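PDB 6KR5: cysteine synthase 3 from Entamoeba histolytica, which probably catalyses, with pyridoxal phosphate as cofactor, the formation of L-cysteine from O-acetyl-L-serine and sulfide. Local coordinates for residues G195-V200 against V211-V216; E175-T180 against E202-K207. All coordinates share one frame; numbering follows the deposited sequence.

Contact 1 of 2, residues G195-V200 against V211-V216. With PLP (pyridoxal-5'-phosphate), chain D.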
loop_
_atom_site.group_PDB
_atom_site.type_symbol
_atom_site.label_atom_id
_atom_site.label_comp_id
_atom_site.label_asym_id
_atom_site.label_seq_id
_atom_site.Cartn_x
_atom_site.Cartn_y
_atom_site.Cartn_z
ATOM N N GLY B 195 8.046 -4.595 -19.806
ATOM C CA GLY B 195 6.749 -4.047 -20.178
ATOM C C GLY B 195 6.623 -2.556 -19.924
ATOM O O GLY B 195 6.047 -1.825 -20.736
ATOM N N THR B 196 7.151 -2.086 -18.790
ATOM C CA THR B 196 7.021 -0.670 -18.447
ATOM C C THR B 196 7.856 0.197 -19.375
ATOM O O THR B 196 7.348 1.161 -19.959
ATOM C CB THR B 196 7.421 -0.412 -16.999
ATOM O OG1 THR B 196 6.562 -1.157 -16.127
ATOM C CG2 THR B 196 7.264 1.058 -16.677
ATOM N N VAL B 197 9.145 -0.124 -19.520
ATOM C CA VAL B 197 10.019 0.769 -20.277
ATOM C C VAL B 197 9.574 0.827 -21.735
ATOM O O VAL B 197 9.532 1.909 -22.338
ATOM C CB VAL B 197 11.498 0.360 -20.114
ATOM C CG1 VAL B 197 11.837 -0.946 -20.823
ATOM C CG2 VAL B 197 12.429 1.487 -20.600
ATOM N N ILE B 198 9.172 -0.312 -22.302
ATOM C CA ILE B 198 8.758 -0.336 -23.701
ATOM C C ILE B 198 7.356 0.239 -23.855
ATOM O O ILE B 198 7.097 1.030 -24.766
ATOM C CB ILE B 198 8.845 -1.763 -24.276
ATOM C CG1 ILE B 198 10.283 -2.299 -24.215
ATOM C CG2 ILE B 198 8.293 -1.804 -25.713
ATOM C CD1 ILE B 198 11.342 -1.315 -24.715
ATOM N N GLY B 199 6.431 -0.148 -22.974
ATOM C CA GLY B 199 5.069 0.352 -23.081
ATOM C C GLY B 199 4.969 1.843 -22.823
ATOM O O GLY B 199 4.331 2.579 -23.585
ATOM N N VAL B 200 5.570 2.313 -21.728
ATOM C CA VAL B 200 5.530 3.746 -21.461
ATOM C C VAL B 200 6.344 4.496 -22.505
ATOM O O VAL B 200 5.921 5.546 -23.002
ATOM C CB VAL B 200 6.023 4.055 -20.035
ATOM C CG1 VAL B 200 6.075 5.568 -19.805
ATOM C CG2 VAL B 200 5.118 3.404 -19.016
ATOM N N VAL B 211 10.931 12.568 -26.265
ATOM C CA VAL B 211 11.054 12.017 -24.920
ATOM C C VAL B 211 12.175 10.989 -24.920
ATOM O O VAL B 211 12.225 10.107 -25.787
ATOM C CB VAL B 211 9.723 11.402 -24.454
ATOM C CG1 VAL B 211 9.927 10.538 -23.201
ATOM C CG2 VAL B 211 8.705 12.490 -24.181
ATOM N N LYS B 212 13.096 11.124 -23.970
ATOM C CA LYS B 212 14.212 10.203 -23.810
ATOM C C LYS B 212 13.792 9.056 -22.898
ATOM O O LYS B 212 13.215 9.287 -21.834
ATOM C CB LYS B 212 15.420 10.936 -23.224
ATOM C CG LYS B 212 16.661 10.081 -23.074
ATOM C CD LYS B 212 17.801 10.870 -22.434
ATOM C CE LYS B 212 19.083 10.048 -22.393
ATOM N NZ LYS B 212 20.184 10.811 -21.722
ATOM N N VAL B 213 14.075 7.827 -23.320
ATOM C CA VAL B 213 13.719 6.625 -22.572
ATOM C C VAL B 213 14.987 6.043 -21.961
ATOM O O VAL B 213 15.916 5.668 -22.686
ATOM C CB VAL B 213 13.013 5.606 -23.473
ATOM C CG1 VAL B 213 12.796 4.298 -22.719
ATOM C CG2 VAL B 213 11.690 6.189 -23.956
ATOM N N VAL B 214 15.023 5.947 -20.633
ATOM C CA VAL B 214 16.189 5.444 -19.914
ATOM C C VAL B 214 15.818 4.122 -19.250
ATOM O O VAL B 214 14.944 4.085 -18.376
ATOM C CB VAL B 214 16.682 6.459 -18.872
ATOM C CG1 VAL B 214 17.855 5.892 -18.081
ATOM C CG2 VAL B 214 17.070 7.779 -19.551
ATOM N N ALA B 215 16.491 3.043 -19.644
ATOM C CA ALA B 215 16.316 1.740 -19.015
ATOM C C ALA B 215 17.393 1.537 -17.955
ATOM O O ALA B 215 18.548 1.918 -18.161
ATOM C CB ALA B 215 16.391 0.621 -20.058
ATOM N N VAL B 216 17.020 0.918 -16.831
ATOM C CA VAL B 216 17.916 0.713 -15.699
ATOM C C VAL B 216 18.043 -0.777 -15.417
ATOM O O VAL B 216 17.044 -1.505 -15.415
ATOM C CB VAL B 216 17.400 1.462 -14.452
ATOM C CG1 VAL B 216 18.333 1.286 -13.245
ATOM C CG2 VAL B 216 17.191 2.929 -14.783
HETATM N N1 PLP D . 10.494 -3.686 -9.854
HETATM C C2 PLP D . 9.518 -4.486 -9.328
HETATM C C2A PLP D . 9.396 -4.573 -7.838
HETATM C C3 PLP D . 8.672 -5.187 -10.169
HETATM O O3 PLP D . 7.707 -5.984 -9.621
HETATM C C4 PLP D . 8.811 -5.072 -11.546
HETATM C C4A PLP D . 7.985 -5.891 -12.470
HETATM O O4A PLP D . 7.162 -6.697 -12.019
HETATM C C5 PLP D . 9.807 -4.249 -12.069
HETATM C C6 PLP D . 10.642 -3.569 -11.213
HETATM C C5A PLP D . 10.048 -4.112 -13.556
HETATM O O4P PLP D . 8.933 -3.704 -14.298
HETATM P P PLP D . 8.784 -4.326 -15.767
HETATM O O1P PLP D . 10.105 -4.132 -16.490
HETATM O O2P PLP D . 8.488 -5.790 -15.606
HETATM O O3P PLP D . 7.673 -3.592 -16.426
#
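V197 sets its CG2 methyl against two side chains of the strand at once: CG2 lies 3.5 Å from V213 CG1, a close methyl-to-methyl touch, and 4.1 Å from A215 CB. V213 and A215 are two residues apart, so one helix residue spans both, and the nearest pair of CA atoms across the segments is V197 with A215. The torsions explain which branches meet. In V197 it is CG2 that stands anti to the backbone N and so reaches the strand, while CG1 sits between N and the carbonyl carbon; in V213 the touching CG1 is likewise the branch anti to its N. No hydrogen bond crosses between the segments, and the short axes run almost exactly opposite, at 174° and 9.1 Å apart. That is the return half of a right-handed beta-alpha-beta crossover: strand 186-190 leads into helix 195-207, which comes back antiparallel before strand 212-218 joins the sheet parallel to the first. V214 points its side chain away from the helix, and V197 and A215 both also meet V191 in the loop after strand 186-190.

One residue before V197, T196 serves the cofactor. Its backbone N donates to PLP O3P at 2.9 Å with an N-H...O angle of 147°, and T196 OG1 donates to the same PLP O3P at 2.7 Å. OG1 is placed beside its own backbone N by a chi1 of -61°, which lets both donors converge on one oxygen. T193, G192, A194, S280 and N88 supply further bonds to the cofactor. With the phosphate at the first turn of helix 195-207, the helix dipole would probably add to its binding, while V197, the next residue, packs that turn on V213 and A215 of the strand.

Contact 2 of 2, residues E175-T180 against E202-K207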
loop_
_atom_site.group_PDB
_atom_site.type_symbol
_atom_site.label_atom_id
_atom_site.label_comp_id
_atom_site.label_asym_id
_atom_site.label_seq_id
_atom_site.Cartn_x
_atom_site.Cartn_y
_atom_site.Cartn_z
ATOM N N GLU B 175 -1.368 8.586 -17.946
ATOM C CA GLU B 175 -1.313 9.270 -16.661
ATOM C C GLU B 175 -0.126 10.222 -16.593
ATOM O O GLU B 175 -0.261 11.351 -16.111
ATOM C CB GLU B 175 -1.244 8.249 -15.527
ATOM C CG GLU B 175 -2.515 7.426 -15.390
ATOM C CD GLU B 175 -2.302 6.137 -14.625
ATOM O OE1 GLU B 175 -1.435 6.119 -13.725
ATOM O OE2 GLU B 175 -3.013 5.154 -14.908
ATOM N N ILE B 176 1.049 9.786 -17.053
ATOM C CA ILE B 176 2.208 10.682 -17.068
ATOM C C ILE B 176 1.959 11.857 -18.003
ATOM O O ILE B 176 2.270 13.010 -17.675
ATOM C CB ILE B 176 3.480 9.916 -17.464
ATOM C CG1 ILE B 176 3.824 8.883 -16.385
ATOM C CG2 ILE B 176 4.641 10.897 -17.674
ATOM C CD1 ILE B 176 4.778 7.815 -16.867
ATOM N N TRP B 177 1.400 11.578 -19.181
ATOM C CA TRP B 177 1.129 12.641 -20.142
ATOM C C TRP B 177 0.189 13.681 -19.551
ATOM O O TRP B 177 0.455 14.885 -19.610
ATOM C CB TRP B 177 0.545 12.050 -21.420
ATOM C CG TRP B 177 0.397 13.081 -22.489
ATOM C CD1 TRP B 177 -0.768 13.612 -22.962
ATOM C CD2 TRP B 177 1.457 13.734 -23.191
ATOM N NE1 TRP B 177 -0.495 14.551 -23.938
ATOM C CE2 TRP B 177 0.865 14.638 -24.097
ATOM C CE3 TRP B 177 2.853 13.628 -23.158
ATOM C CZ2 TRP B 177 1.624 15.434 -24.957
ATOM C CZ3 TRP B 177 3.604 14.424 -24.004
ATOM C CH2 TRP B 177 2.986 15.315 -24.894
ATOM N N GLU B 178 -0.915 13.229 -18.960
ATOM C CA GLU B 178 -1.897 14.160 -18.414
ATOM C C GLU B 178 -1.359 14.882 -17.181
ATOM O O GLU B 178 -1.504 16.104 -17.052
ATOM C CB GLU B 178 -3.189 13.414 -18.073
ATOM C CG GLU B 178 -3.993 12.936 -19.276
ATOM C CD GLU B 178 -4.708 14.064 -19.993
ATOM O OE1 GLU B 178 -5.098 15.044 -19.326
ATOM O OE2 GLU B 178 -4.893 13.964 -21.226
ATOM N N ASP B 179 -0.745 14.144 -16.252
ATOM C CA ASP B 179 -0.296 14.763 -15.008
ATOM C C ASP B 179 0.776 15.824 -15.259
ATOM O O ASP B 179 0.811 16.847 -14.562
ATOM C CB ASP B 179 0.214 13.695 -14.032
ATOM C CG ASP B 179 -0.904 12.833 -13.467
ATOM O OD1 ASP B 179 -2.090 13.175 -13.654
ATOM O OD2 ASP B 179 -0.594 11.814 -12.821
ATOM N N THR B 180 1.665 15.604 -16.238
ATOM C CA THR B 180 2.703 16.589 -16.535
ATOM C C THR B 180 2.276 17.602 -17.585
ATOM O O THR B 180 3.092 18.441 -17.963
ATOM C CB THR B 180 4.017 15.927 -16.997
ATOM O OG1 THR B 180 3.830 15.291 -18.270
ATOM C CG2 THR B 180 4.527 14.909 -15.969
ATOM N N GLU B 202 7.093 3.695 -25.679
ATOM C CA GLU B 202 6.431 3.761 -26.982
ATOM C C GLU B 202 5.255 4.726 -26.956
ATOM O O GLU B 202 5.052 5.497 -27.903
ATOM C CB GLU B 202 5.969 2.371 -27.417
ATOM C CG GLU B 202 7.092 1.469 -27.909
ATOM C CD GLU B 202 6.594 0.143 -28.449
ATOM O OE1 GLU B 202 5.568 -0.365 -27.944
ATOM O OE2 GLU B 202 7.239 -0.400 -29.374
ATOM N N ASN B 203 4.469 4.705 -25.877
ATOM C CA ASN B 203 3.257 5.512 -25.858
ATOM C C ASN B 203 3.554 6.981 -25.591
ATOM O O ASN B 203 2.831 7.850 -26.093
ATOM C CB ASN B 203 2.272 4.961 -24.830
ATOM C CG ASN B 203 1.528 3.751 -25.340
ATOM O OD1 ASN B 203 0.717 3.853 -26.261
ATOM N ND2 ASN B 203 1.797 2.596 -24.747
ATOM N N LEU B 204 4.600 7.290 -24.822
ATOM C CA LEU B 204 4.995 8.688 -24.695
ATOM C C LEU B 204 5.590 9.202 -26.001
ATOM O O LEU B 204 5.320 10.338 -26.405
ATOM C CB LEU B 204 5.983 8.868 -23.544
ATOM C CG LEU B 204 5.381 8.761 -22.140
ATOM C CD1 LEU B 204 6.460 8.958 -21.084
ATOM C CD2 LEU B 204 4.260 9.776 -21.970
ATOM N N LYS B 205 6.392 8.379 -26.685
ATOM C CA LYS B 205 7.044 8.865 -27.898
ATOM C C LYS B 205 6.041 9.099 -29.020
ATOM O O LYS B 205 6.281 9.937 -29.896
ATOM C CB LYS B 205 8.141 7.894 -28.341
ATOM C CG LYS B 205 9.503 8.199 -27.724
ATOM C CD LYS B 205 10.537 7.113 -28.038
ATOM C CE LYS B 205 11.921 7.582 -27.605
ATOM N NZ LYS B 205 12.956 6.519 -27.700
ATOM N N LYS B 206 4.892 8.454 -28.959
ATOM C CA LYS B 206 3.857 8.711 -29.987
ATOM C C LYS B 206 3.336 10.134 -29.787
ATOM O O LYS B 206 3.005 10.785 -30.767
ATOM C CB LYS B 206 2.683 7.748 -29.826
ATOM C CG LYS B 206 2.677 6.583 -30.793
ATOM C CD LYS B 206 1.359 5.851 -30.853
ATOM C CE LYS B 206 1.366 4.621 -29.975
ATOM N NZ LYS B 206 2.264 3.567 -30.507
ATOM N N LYS B 207 3.270 10.580 -28.542
ATOM C CA LYS B 207 2.756 11.914 -28.258
ATOM C C LYS B 207 3.826 12.993 -28.361
ATOM O O LYS B 207 3.513 14.143 -28.693
ATOM C CB LYS B 207 2.109 11.938 -26.867
ATOM C CG LYS B 207 0.724 11.269 -26.855
ATOM C CD LYS B 207 0.231 10.924 -25.457
ATOM C CE LYS B 207 -1.130 10.217 -25.516
ATOM N NZ LYS B 207 -1.735 10.019 -24.157
#
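W177 and K207 make the closest approach between these helices, the lysine chain lying over one face of the indole. K207 CD stands 3.7 Å from the centroid of the five-membered ring and only 9° off its normal, a CH-pi contact by its geometry. K207 CB covers the six-membered part, 4.0 Å from W177 CH2, so the aliphatic chain passes obliquely across both rings. An extended run beyond CG makes this possible, bringing K207 NZ to the pyrrole end of the indole, 3.9 Å from W177 CD1. L204 adds a second hydrophobic touch, W177 CE3 to L204 CD2 at 4.3 Å, and its other methyl, CD1, meets I176 CG2 at the same distance.

Helix 169-179 and helix 195-207 precede and follow strand 186-190 of the mixed sheet in this fold-type II PLP enzyme; their short axes cross at 42°, 10.6 Å apart, and W177 and L204 have the nearest CA atoms. With CG anti to its backbone N (chi1 -173°), W177 projects its indole across the gap between the helices.

Behind this layer, I176 O takes two donors from T180, its N at 3.0 Å and its OG1 at 2.8 Å, arriving from opposite faces of the carbonyl plane. T180 OG1 is also hydrogen-bonded to the backbone N of V184, a residue that the side chains of I176 and W177 both touch. One residue before I176, E175 forms salt bridges with K47 and R60, while D179 packs on R12 of the second subunit.

Both contacts use helix 195-207, but different parts of it: contact 1 its first turns, against a strand, and contact 2 its last turns, against another helix. Contact 1 is the more central, its centre about 11 Å from the chain's centre, against about 18 Å for contact 2, and all its touching residues are buried; contact 2 reaches the surface at K207. Their chemistry follows: small methyl groups in the one, on a helix turn whose T196 binds the phosphate, an aromatic face under a lysine chain in the other, although the latter buries more area, 257 against 134 Å². The two adjoin directly, V200 CG1 lying 3.9 Å from I176 CD1, and V200 also meets H169 and T172.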